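Local coordinates for DltD domain-containing protein (Beauveria bassiana, PDB 7D78) that probably acts as a polyketide thioesterase of the alpha/beta hydrolase fold, releasing its product by cyclisation to a medium-ring lactone, at residues F189-I202 / R231-A243. Numbering follows the deposited sequence.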
ATOM      1  N   PHE A 189       1.157   9.122 -17.782  1.00 20.37           N
ATOM      2  CA  PHE A 189       0.196  10.179 -18.055  1.00 20.31           C
ATOM      3  C   PHE A 189       0.116  11.132 -16.862  1.00 21.87           C
ATOM      4  O   PHE A 189       0.045  10.696 -15.706  1.00 19.35           O
ATOM      5  CB  PHE A 189      -1.172   9.571 -18.370  1.00 25.15           C
ATOM      6  CG  PHE A 189      -2.228  10.588 -18.714  1.00 26.83           C
ATOM      7  CD1 PHE A 189      -2.209  11.243 -19.931  1.00 31.80           C
ATOM      8  CD2 PHE A 189      -3.246  10.880 -17.818  1.00 22.97           C
ATOM      9  CE1 PHE A 189      -3.187  12.173 -20.252  1.00 28.99           C
ATOM     10  CE2 PHE A 189      -4.225  11.816 -18.131  1.00 27.43           C
ATOM     11  CZ  PHE A 189      -4.192  12.460 -19.352  1.00 26.69           C
ATOM     12  N   MET A 190       0.153  12.436 -17.144  1.00 22.74           N
ATOM     13  CA  MET A 190       0.054  13.484 -16.140  1.00 25.88           C
ATOM     14  C   MET A 190      -1.230  14.285 -16.329  1.00 27.20           C
ATOM     15  O   MET A 190      -1.734  14.434 -17.445  1.00 23.40           O
ATOM     16  CB  MET A 190       1.252  14.438 -16.203  1.00 23.79           C
ATOM     17  CG  MET A 190       2.595  13.758 -16.227  1.00 29.46           C
ATOM     18  SD  MET A 190       2.936  12.969 -14.650  1.00 28.97           S
ATOM     19  CE  MET A 190       3.307  14.374 -13.604  1.00 25.96           C
ATOM     20  N   LEU A 191      -1.745  14.828 -15.227  1.00 21.79           N
ATOM     21  CA  LEU A 191      -2.922  15.682 -15.294  1.00 26.06           C
ATOM     22  C   LEU A 191      -2.911  16.617 -14.096  1.00 24.30           C
ATOM     23  O   LEU A 191      -2.331  16.273 -13.058  1.00 19.86           O
ATOM     24  CB  LEU A 191      -4.213  14.850 -15.314  1.00 21.59           C
ATOM     25  CG  LEU A 191      -4.651  14.151 -14.007  1.00 20.21           C
ATOM     26  CD1 LEU A 191      -6.066  13.646 -14.158  1.00 22.73           C
ATOM     27  CD2 LEU A 191      -3.734  12.986 -13.635  1.00 20.22           C
ATOM     28  N   PRO A 192      -3.536  17.788 -14.197  1.00 22.18           N
ATOM     29  CA  PRO A 192      -3.753  18.611 -13.008  1.00 26.76           C
ATOM     30  C   PRO A 192      -4.627  17.865 -12.018  1.00 24.33           C
ATOM     31  O   PRO A 192      -5.596  17.209 -12.424  1.00 23.28           O
ATOM     32  CB  PRO A 192      -4.479  19.859 -13.552  1.00 26.72           C
ATOM     33  CG  PRO A 192      -4.360  19.789 -15.034  1.00 37.51           C
ATOM     34  CD  PRO A 192      -4.226  18.339 -15.378  1.00 25.88           C
ATOM     35  N   PRO A 193      -4.310  17.919 -10.720  1.00 23.73           N
ATOM     36  CA  PRO A 193      -5.164  17.242  -9.729  1.00 21.07           C
ATOM     37  C   PRO A 193      -6.589  17.769  -9.699  1.00 26.21           C
ATOM     38  O   PRO A 193      -7.482  17.073  -9.192  1.00 19.66           O
ATOM     39  CB  PRO A 193      -4.460  17.512  -8.389  1.00 24.35           C
ATOM     40  CG  PRO A 193      -3.165  18.179  -8.708  1.00 25.56           C
ATOM     41  CD  PRO A 193      -3.169  18.632 -10.117  1.00 21.13           C
ATOM     42  N   PHE A 194      -6.819  18.992 -10.184  1.00 22.46           N
ATOM     43  CA  PHE A 194      -8.150  19.582 -10.275  1.00 25.94           C
ATOM     44  C   PHE A 194      -8.227  20.384 -11.568  1.00 26.70           C
ATOM     45  O   PHE A 194      -7.408  21.284 -11.783  1.00 28.21           O
ATOM     46  CB  PHE A 194      -8.450  20.482  -9.065  1.00 27.07           C
ATOM     47  CG  PHE A 194      -8.251  19.797  -7.734  1.00 26.43           C
ATOM     48  CD1 PHE A 194      -7.025  19.829  -7.104  1.00 25.08           C
ATOM     49  CD2 PHE A 194      -9.300  19.126  -7.118  1.00 26.96           C
ATOM     50  CE1 PHE A 194      -6.830  19.197  -5.885  1.00 27.09           C
ATOM     51  CE2 PHE A 194      -9.112  18.490  -5.897  1.00 25.84           C
ATOM     52  CZ  PHE A 194      -7.871  18.531  -5.283  1.00 25.52           C
ATOM     53  N   ASN A 195      -9.184  20.049 -12.432  1.00 28.94           N
ATOM     54  CA  ASN A 195      -9.365  20.815 -13.659  1.00 35.02           C
ATOM     55  C   ASN A 195     -10.234  22.040 -13.377  1.00 33.84           C
ATOM     56  O   ASN A 195     -10.703  22.257 -12.256  1.00 30.94           O
ATOM     57  CB  ASN A 195      -9.940  19.933 -14.776  1.00 31.58           C
ATOM     58  CG  ASN A 195     -11.372  19.466 -14.512  1.00 31.90           C
ATOM     59  OD1 ASN A 195     -12.125  20.080 -13.762  1.00 32.36           O
ATOM     60  ND2 ASN A 195     -11.747  18.361 -15.147  1.00 34.97           N
ATOM     61  N   SER A 196     -10.468  22.847 -14.418  1.00 35.31           N
ATOM     62  CA  SER A 196     -11.201  24.098 -14.249  1.00 34.80           C
ATOM     63  C   SER A 196     -12.628  23.888 -13.758  1.00 35.67           C
ATOM     64  O   SER A 196     -13.213  24.812 -13.182  1.00 36.97           O
ATOM     65  CB  SER A 196     -11.222  24.873 -15.564  1.00 35.90           C
ATOM     66  OG  SER A 196     -11.930  24.133 -16.534  1.00 35.52           O
ATOM     67  N   LYS A 197     -13.218  22.714 -13.979  1.00 30.33           N
ATOM     68  CA  LYS A 197     -14.498  22.445 -13.342  1.00 31.14           C
ATOM     69  C   LYS A 197     -14.336  21.990 -11.895  1.00 29.42           C
ATOM     70  O   LYS A 197     -15.336  21.657 -11.248  1.00 34.10           O
ATOM     71  CB  LYS A 197     -15.288  21.400 -14.134  1.00 33.15           C
ATOM     72  CG  LYS A 197     -15.725  21.859 -15.524  1.00 43.00           C
ATOM     73  CD  LYS A 197     -16.504  20.772 -16.251  1.00 49.16           C
ATOM     74  CE  LYS A 197     -15.610  19.600 -16.661  1.00 48.45           C
ATOM     75  NZ  LYS A 197     -14.744  19.920 -17.835  1.00 51.18           N
ATOM     76  N   GLY A 198     -13.110  21.988 -11.372  1.00 31.82           N
ATOM     77  CA  GLY A 198     -12.838  21.469 -10.044  1.00 30.29           C
ATOM     78  C   GLY A 198     -12.830  19.962  -9.937  1.00 31.13           C
ATOM     79  O   GLY A 198     -12.823  19.431  -8.816  1.00 31.10           O
ATOM     80  N   GLU A 199     -12.813  19.252 -11.060  1.00 27.53           N
ATOM     81  CA  GLU A 199     -13.038  17.816 -11.060  1.00 29.69           C
ATOM     82  C   GLU A 199     -11.740  17.066 -11.310  1.00 21.29           C
ATOM     83  O   GLU A 199     -10.746  17.621 -11.780  1.00 29.04           O
ATOM     84  CB  GLU A 199     -14.078  17.430 -12.119  1.00 28.49           C
ATOM     85  CG  GLU A 199     -15.461  18.001 -11.860  1.00 32.91           C
ATOM     86  CD  GLU A 199     -16.485  17.544 -12.889  1.00 39.30           C
ATOM     87  OE1 GLU A 199     -16.174  17.559 -14.098  1.00 43.87           O
ATOM     88  OE2 GLU A 199     -17.601  17.158 -12.486  1.00 51.40           O
ATOM     89  N   ASN A 200     -11.786  15.772 -11.022  1.00 22.55           N
ATOM     90  CA  ASN A 200     -10.684  14.872 -11.323  1.00 26.39           C
ATOM     91  C   ASN A 200     -11.268  13.480 -11.505  1.00 20.23           C
ATOM     92  O   ASN A 200     -12.431  13.236 -11.154  1.00 20.34           O
ATOM     93  CB  ASN A 200      -9.618  14.909 -10.216  1.00 22.52           C
ATOM     94  CG  ASN A 200     -10.193  14.642  -8.847  1.00 23.51           C
ATOM     95  OD1 ASN A 200     -10.697  13.553  -8.580  1.00 22.94           O
ATOM     96  ND2 ASN A 200     -10.114  15.634  -7.963  1.00 21.80           N
ATOM     97  N   PRO A 201     -10.491  12.542 -12.070  1.00 21.60           N
ATOM     98  CA  PRO A 201     -11.088  11.267 -12.507  1.00 21.18           C
ATOM     99  C   PRO A 201     -11.671  10.409 -11.402  1.00 26.70           C
ATOM    100  O   PRO A 201     -12.561   9.594 -11.687  1.00 23.79           O
ATOM    101  CB  PRO A 201      -9.915  10.556 -13.197  1.00 22.48           C
ATOM    102  CG  PRO A 201      -9.086  11.668 -13.720  1.00 23.42           C
ATOM    103  CD  PRO A 201      -9.136  12.712 -12.627  1.00 20.70           C
ATOM    104  N   ILE A 202     -11.191  10.512 -10.160  1.00 20.04           N
ATOM    105  CA  ILE A 202     -11.720   9.635  -9.111  1.00 19.27           C
ATOM    106  C   ILE A 202     -12.727  10.342  -8.213  1.00 21.10           C
ATOM    107  O   ILE A 202     -13.371   9.679  -7.382  1.00 21.98           O
ATOM    108  CB  ILE A 202     -10.593   9.013  -8.254  1.00 21.97           C
ATOM    109  CG1 ILE A 202      -9.875  10.071  -7.425  1.00 22.16           C
ATOM    110  CG2 ILE A 202      -9.585   8.257  -9.135  1.00 18.61           C
ATOM    111  CD1 ILE A 202      -8.848   9.470  -6.429  1.00 19.62           C
ATOM    112  N   ARG A 231       4.792  22.076  -9.224  1.00 24.80           N
ATOM    113  CA  ARG A 231       4.285  21.640 -10.521  1.00 24.27           C
ATOM    114  C   ARG A 231       2.818  21.279 -10.345  1.00 25.96           C
ATOM    115  O   ARG A 231       2.488  20.417  -9.525  1.00 25.44           O
ATOM    116  CB  ARG A 231       5.098  20.451 -11.061  1.00 22.64           C
ATOM    117  CG  ARG A 231       6.607  20.739 -11.171  1.00 29.87           C
ATOM    118  CD  ARG A 231       7.403  19.557 -11.732  1.00 25.41           C
ATOM    119  NE  ARG A 231       7.435  18.426 -10.799  1.00 25.91           N
ATOM    120  CZ  ARG A 231       8.369  18.232  -9.869  1.00 29.39           C
ATOM    121  NH1 ARG A 231       9.375  19.094  -9.728  1.00 30.79           N
ATOM    122  NH2 ARG A 231       8.289  17.174  -9.062  1.00 24.43           N
ATOM    123  N   ASN A 232       1.934  21.946 -11.087  1.00 19.78           N
ATOM    124  CA  ASN A 232       0.494  21.744 -10.901  1.00 24.10           C
ATOM    125  C   ASN A 232       0.011  20.553 -11.735  1.00 22.14           C
ATOM    126  O   ASN A 232      -0.870  20.647 -12.590  1.00 21.47           O
ATOM    127  CB  ASN A 232      -0.270  23.021 -11.235  1.00 27.71           C
ATOM    128  CG  ASN A 232      -1.751  22.915 -10.920  1.00 32.12           C
ATOM    129  OD1 ASN A 232      -2.165  22.117 -10.082  1.00 28.78           O
ATOM    130  ND2 ASN A 232      -2.556  23.730 -11.591  1.00 28.48           N
ATOM    131  N   LYS A 233       0.624  19.403 -11.464  1.00 21.17           N
ATOM    132  CA  LYS A 233       0.296  18.178 -12.178  1.00 18.10           C
ATOM    133  C   LYS A 233       0.642  17.002 -11.283  1.00 21.44           C
ATOM    134  O   LYS A 233       1.537  17.104 -10.444  1.00 19.18           O
ATOM    135  CB  LYS A 233       1.059  18.070 -13.510  1.00 21.66           C
ATOM    136  CG  LYS A 233       2.593  18.110 -13.360  1.00 22.31           C
ATOM    137  CD  LYS A 233       3.319  17.949 -14.712  1.00 32.65           C
ATOM    138  CE  LYS A 233       4.846  17.913 -14.519  1.00 35.76           C
ATOM    139  NZ  LYS A 233       5.601  17.698 -15.799  1.00 31.31           N
ATOM    140  N   ILE A 234      -0.089  15.889 -11.457  1.00 19.34           N
ATOM    141  CA  ILE A 234       0.252  14.632 -10.801  1.00 18.95           C
ATOM    142  C   ILE A 234       0.282  13.524 -11.842  1.00 22.08           C
ATOM    143  O   ILE A 234      -0.352  13.609 -12.897  1.00 20.26           O
ATOM    144  CB  ILE A 234      -0.737  14.256  -9.670  1.00 18.81           C
ATOM    145  CG1 ILE A 234      -2.175  14.154 -10.230  1.00 18.27           C
ATOM    146  CG2 ILE A 234      -0.638  15.250  -8.518  1.00 18.93           C
ATOM    147  CD1 ILE A 234      -3.176  13.500  -9.278  1.00 19.48           C
ATOM    148  N   ALA A 235       1.019  12.464 -11.524  1.00 19.67           N
ATOM    149  CA  ALA A 235       0.912  11.234 -12.298  1.00 20.50           C
ATOM    150  C   ALA A 235      -0.447  10.590 -12.049  1.00 19.70           C
ATOM    151  O   ALA A 235      -0.872  10.451 -10.897  1.00 18.30           O
ATOM    152  CB  ALA A 235       2.026  10.260 -11.916  1.00 19.03           C
ATOM    153  N   LEU A 236      -1.130  10.192 -13.127  1.00 18.60           N
ATOM    154  CA  LEU A 236      -2.387   9.462 -12.976  1.00 19.17           C
ATOM    155  C   LEU A 236      -2.241   8.245 -12.061  1.00 19.56           C
ATOM    156  O   LEU A 236      -3.177   7.903 -11.323  1.00 17.88           O
ATOM    157  CB  LEU A 236      -2.914   9.027 -14.352  1.00 17.02           C
ATOM    158  CG  LEU A 236      -4.319   8.409 -14.381  1.00 19.00           C
ATOM    159  CD1 LEU A 236      -5.424   9.506 -14.417  1.00 17.69           C
ATOM    160  CD2 LEU A 236      -4.453   7.471 -15.572  1.00 19.01           C
ATOM    161  N   GLN A 237      -1.073   7.589 -12.075  1.00 16.72           N
ATOM    162  CA  GLN A 237      -0.895   6.389 -11.256  1.00 17.46           C
ATOM    163  C   GLN A 237      -1.037   6.669  -9.766  1.00 18.48           C
ATOM    164  O   GLN A 237      -1.182   5.718  -8.987  1.00 18.30           O
ATOM    165  CB  GLN A 237       0.466   5.748 -11.534  1.00 17.41           C
ATOM    166  CG  GLN A 237       0.542   5.043 -12.893  1.00 16.82           C
ATOM    167  CD  GLN A 237      -0.550   3.982 -13.077  1.00 21.70           C
ATOM    168  OE1 GLN A 237      -0.896   3.263 -12.138  1.00 20.80           O
ATOM    169  NE2 GLN A 237      -1.089   3.885 -14.296  1.00 17.73           N
ATOM    170  N   THR A 238      -0.975   7.940  -9.355  1.00 16.41           N
ATOM    171  CA  THR A 238      -1.356   8.355  -8.006  1.00 16.77           C
ATOM    172  C   THR A 238      -2.665   7.693  -7.617  1.00 19.42           C
ATOM    173  O   THR A 238      -2.808   7.182  -6.502  1.00 15.64           O
ATOM    174  CB  THR A 238      -1.513   9.879  -7.927  1.00 15.08           C
ATOM    175  OG1 THR A 238      -0.263  10.509  -8.223  1.00 16.77           O
ATOM    176  CG2 THR A 238      -2.018  10.320  -6.532  1.00 16.23           C
ATOM    177  N   TYR A 239      -3.622   7.675  -8.552  1.00 15.39           N
ATOM    178  CA  TYR A 239      -4.939   7.142  -8.242  1.00 16.75           C
ATOM    179  C   TYR A 239      -4.895   5.642  -7.972  1.00 18.37           C
ATOM    180  O   TYR A 239      -5.752   5.121  -7.251  1.00 16.70           O
ATOM    181  CB  TYR A 239      -5.897   7.466  -9.384  1.00 17.02           C
ATOM    182  CG  TYR A 239      -6.080   8.954  -9.601  1.00 17.51           C
ATOM    183  CD1 TYR A 239      -6.027   9.852  -8.531  1.00 17.91           C
ATOM    184  CD2 TYR A 239      -6.312   9.462 -10.874  1.00 18.93           C
ATOM    185  CE1 TYR A 239      -6.201  11.232  -8.739  1.00 22.09           C
ATOM    186  CE2 TYR A 239      -6.488  10.818 -11.091  1.00 19.67           C
ATOM    187  CZ  TYR A 239      -6.442  11.696 -10.031  1.00 19.86           C
ATOM    188  OH  TYR A 239      -6.625  13.043 -10.281  1.00 20.38           O
ATOM    189  N   GLN A 240      -3.927   4.929  -8.556  1.00 16.70           N
ATOM    190  CA  GLN A 240      -3.739   3.524  -8.206  1.00 18.85           C
ATOM    191  C   GLN A 240      -3.294   3.381  -6.752  1.00 17.93           C
ATOM    192  O   GLN A 240      -3.804   2.527  -6.014  1.00 18.83           O
ATOM    193  CB  GLN A 240      -2.722   2.883  -9.151  1.00 17.05           C
ATOM    194  CG  GLN A 240      -2.389   1.425  -8.822  1.00 17.16           C
ATOM    195  CD  GLN A 240      -3.585   0.507  -8.987  1.00 22.28           C
ATOM    196  OE1 GLN A 240      -4.297   0.189  -8.019  1.00 26.47           O
ATOM    197  NE2 GLN A 240      -3.828   0.088 -10.213  1.00 15.01           N
ATOM    198  N   LYS A 241      -2.341   4.211  -6.320  1.00 16.55           N
ATOM    199  CA  LYS A 241      -1.911   4.181  -4.925  1.00 19.70           C
ATOM    200  C   LYS A 241      -3.063   4.523  -3.990  1.00 17.12           C
ATOM    201  O   LYS A 241      -3.207   3.919  -2.922  1.00 20.71           O
ATOM    202  CB  LYS A 241      -0.744   5.151  -4.718  1.00 17.70           C
ATOM    203  CG  LYS A 241       0.413   4.990  -5.716  1.00 20.75           C
ATOM    204  CD  LYS A 241       0.883   3.532  -5.766  1.00 23.12           C
ATOM    205  CE  LYS A 241       1.944   3.306  -6.841  1.00 22.63           C
ATOM    206  NZ  LYS A 241       2.402   1.870  -6.848  1.00 21.83           N
ATOM    207  N   LEU A 242      -3.895   5.492  -4.374  1.00 16.39           N
ATOM    208  CA  LEU A 242      -5.029   5.858  -3.534  1.00 21.98           C
ATOM    209  C   LEU A 242      -6.084   4.760  -3.505  1.00 19.66           C
ATOM    210  O   LEU A 242      -6.821   4.644  -2.519  1.00 19.37           O
ATOM    211  CB  LEU A 242      -5.652   7.173  -4.018  1.00 17.86           C
ATOM    212  CG  LEU A 242      -4.713   8.388  -4.015  1.00 20.19           C
ATOM    213  CD1 LEU A 242      -5.484   9.639  -4.398  1.00 18.35           C
ATOM    214  CD2 LEU A 242      -4.063   8.557  -2.635  1.00 18.15           C
ATOM    215  N   ALA A 243      -6.175   3.945  -4.564  1.00 17.36           N
ATOM    216  CA  ALA A 243      -7.139   2.847  -4.549  1.00 18.43           C
ATOM    217  C   ALA A 243      -6.776   1.816  -3.492  1.00 21.82           C
ATOM    218  O   ALA A 243      -7.660   1.241  -2.849  1.00 17.82           O
ATOM    219  CB  ALA A 243      -7.213   2.187  -5.927  1.00 19.36           C
TER
HETATM  220  O   HOH W   1       0.534   7.957 -14.695  1.00 20.88           O
HETATM  221  O   HOH W   2      -6.696  14.656  -8.103  1.00 18.78           O
HETATM  222  O   HOH W   3      -4.793  21.338  -9.984  1.00 25.74           O
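Ile202 lies over one face of the Tyr239 ring: its CG2 sits 4.0 Å from the ring centroid. At 26° off the normal this is a CH-pi contact, displaced toward the CG side. CD1 of Ile202 reaches the same ring at Tyr239 CD1 (3.5 Å) and also meets Leu242 CD1. Pro201 crosses the tyrosine at about a right angle and brings its CD to 3.6 Å from Tyr239 CE2, while Leu191 CD1 arrives at the ring edge. The other branch of Leu191, CD2, packs on Ile234 CG1 and Leu236 CD1; chi1 of 73° puts CG between the backbone N and the carbonyl carbon, with CD1 then facing the tyrosine and CD2 facing Ile234 and Leu236. Beneath this layer the backbones form a two-stranded antiparallel sheet, 190-191 against 234-235, separate from the central sheet of the alpha/beta hydrolase fold; strand 234-235 is followed by a type I turn from Ala235 to Thr238, which hands the chain on to the helix that carries Tyr239. The hydrogen-bonded pair is Leu191 with Ile234: Ile234 N donates to Leu191 O at 2.8 Å, nearly straight at 171°, and Leu191 N returns a bond to Ile234 O. Leu236 N adds a further hydrogen bond, to Phe189 O, just beyond the two-residue strands. On the face of Met190 and Ala235, the methionine chain bends at chi2 and chi3, curling SD to 3.6 Å from Ala235 CA and CE onto the aliphatic part of Lys233. At the polar edge, water 2 lies in the Tyr239 ring plane, 2.7 Å from OH, and donates to Pro193 O. A leucine here has no phenolic oxygen, so water 2 would probably be held less firmly, and Ile202 CG2 and Pro201 CD would probably lose the ring they pack on. Water 3 similarly links Asn232 OD1 to Phe194 N, and water 1 joins Phe189 O to Gln237 N.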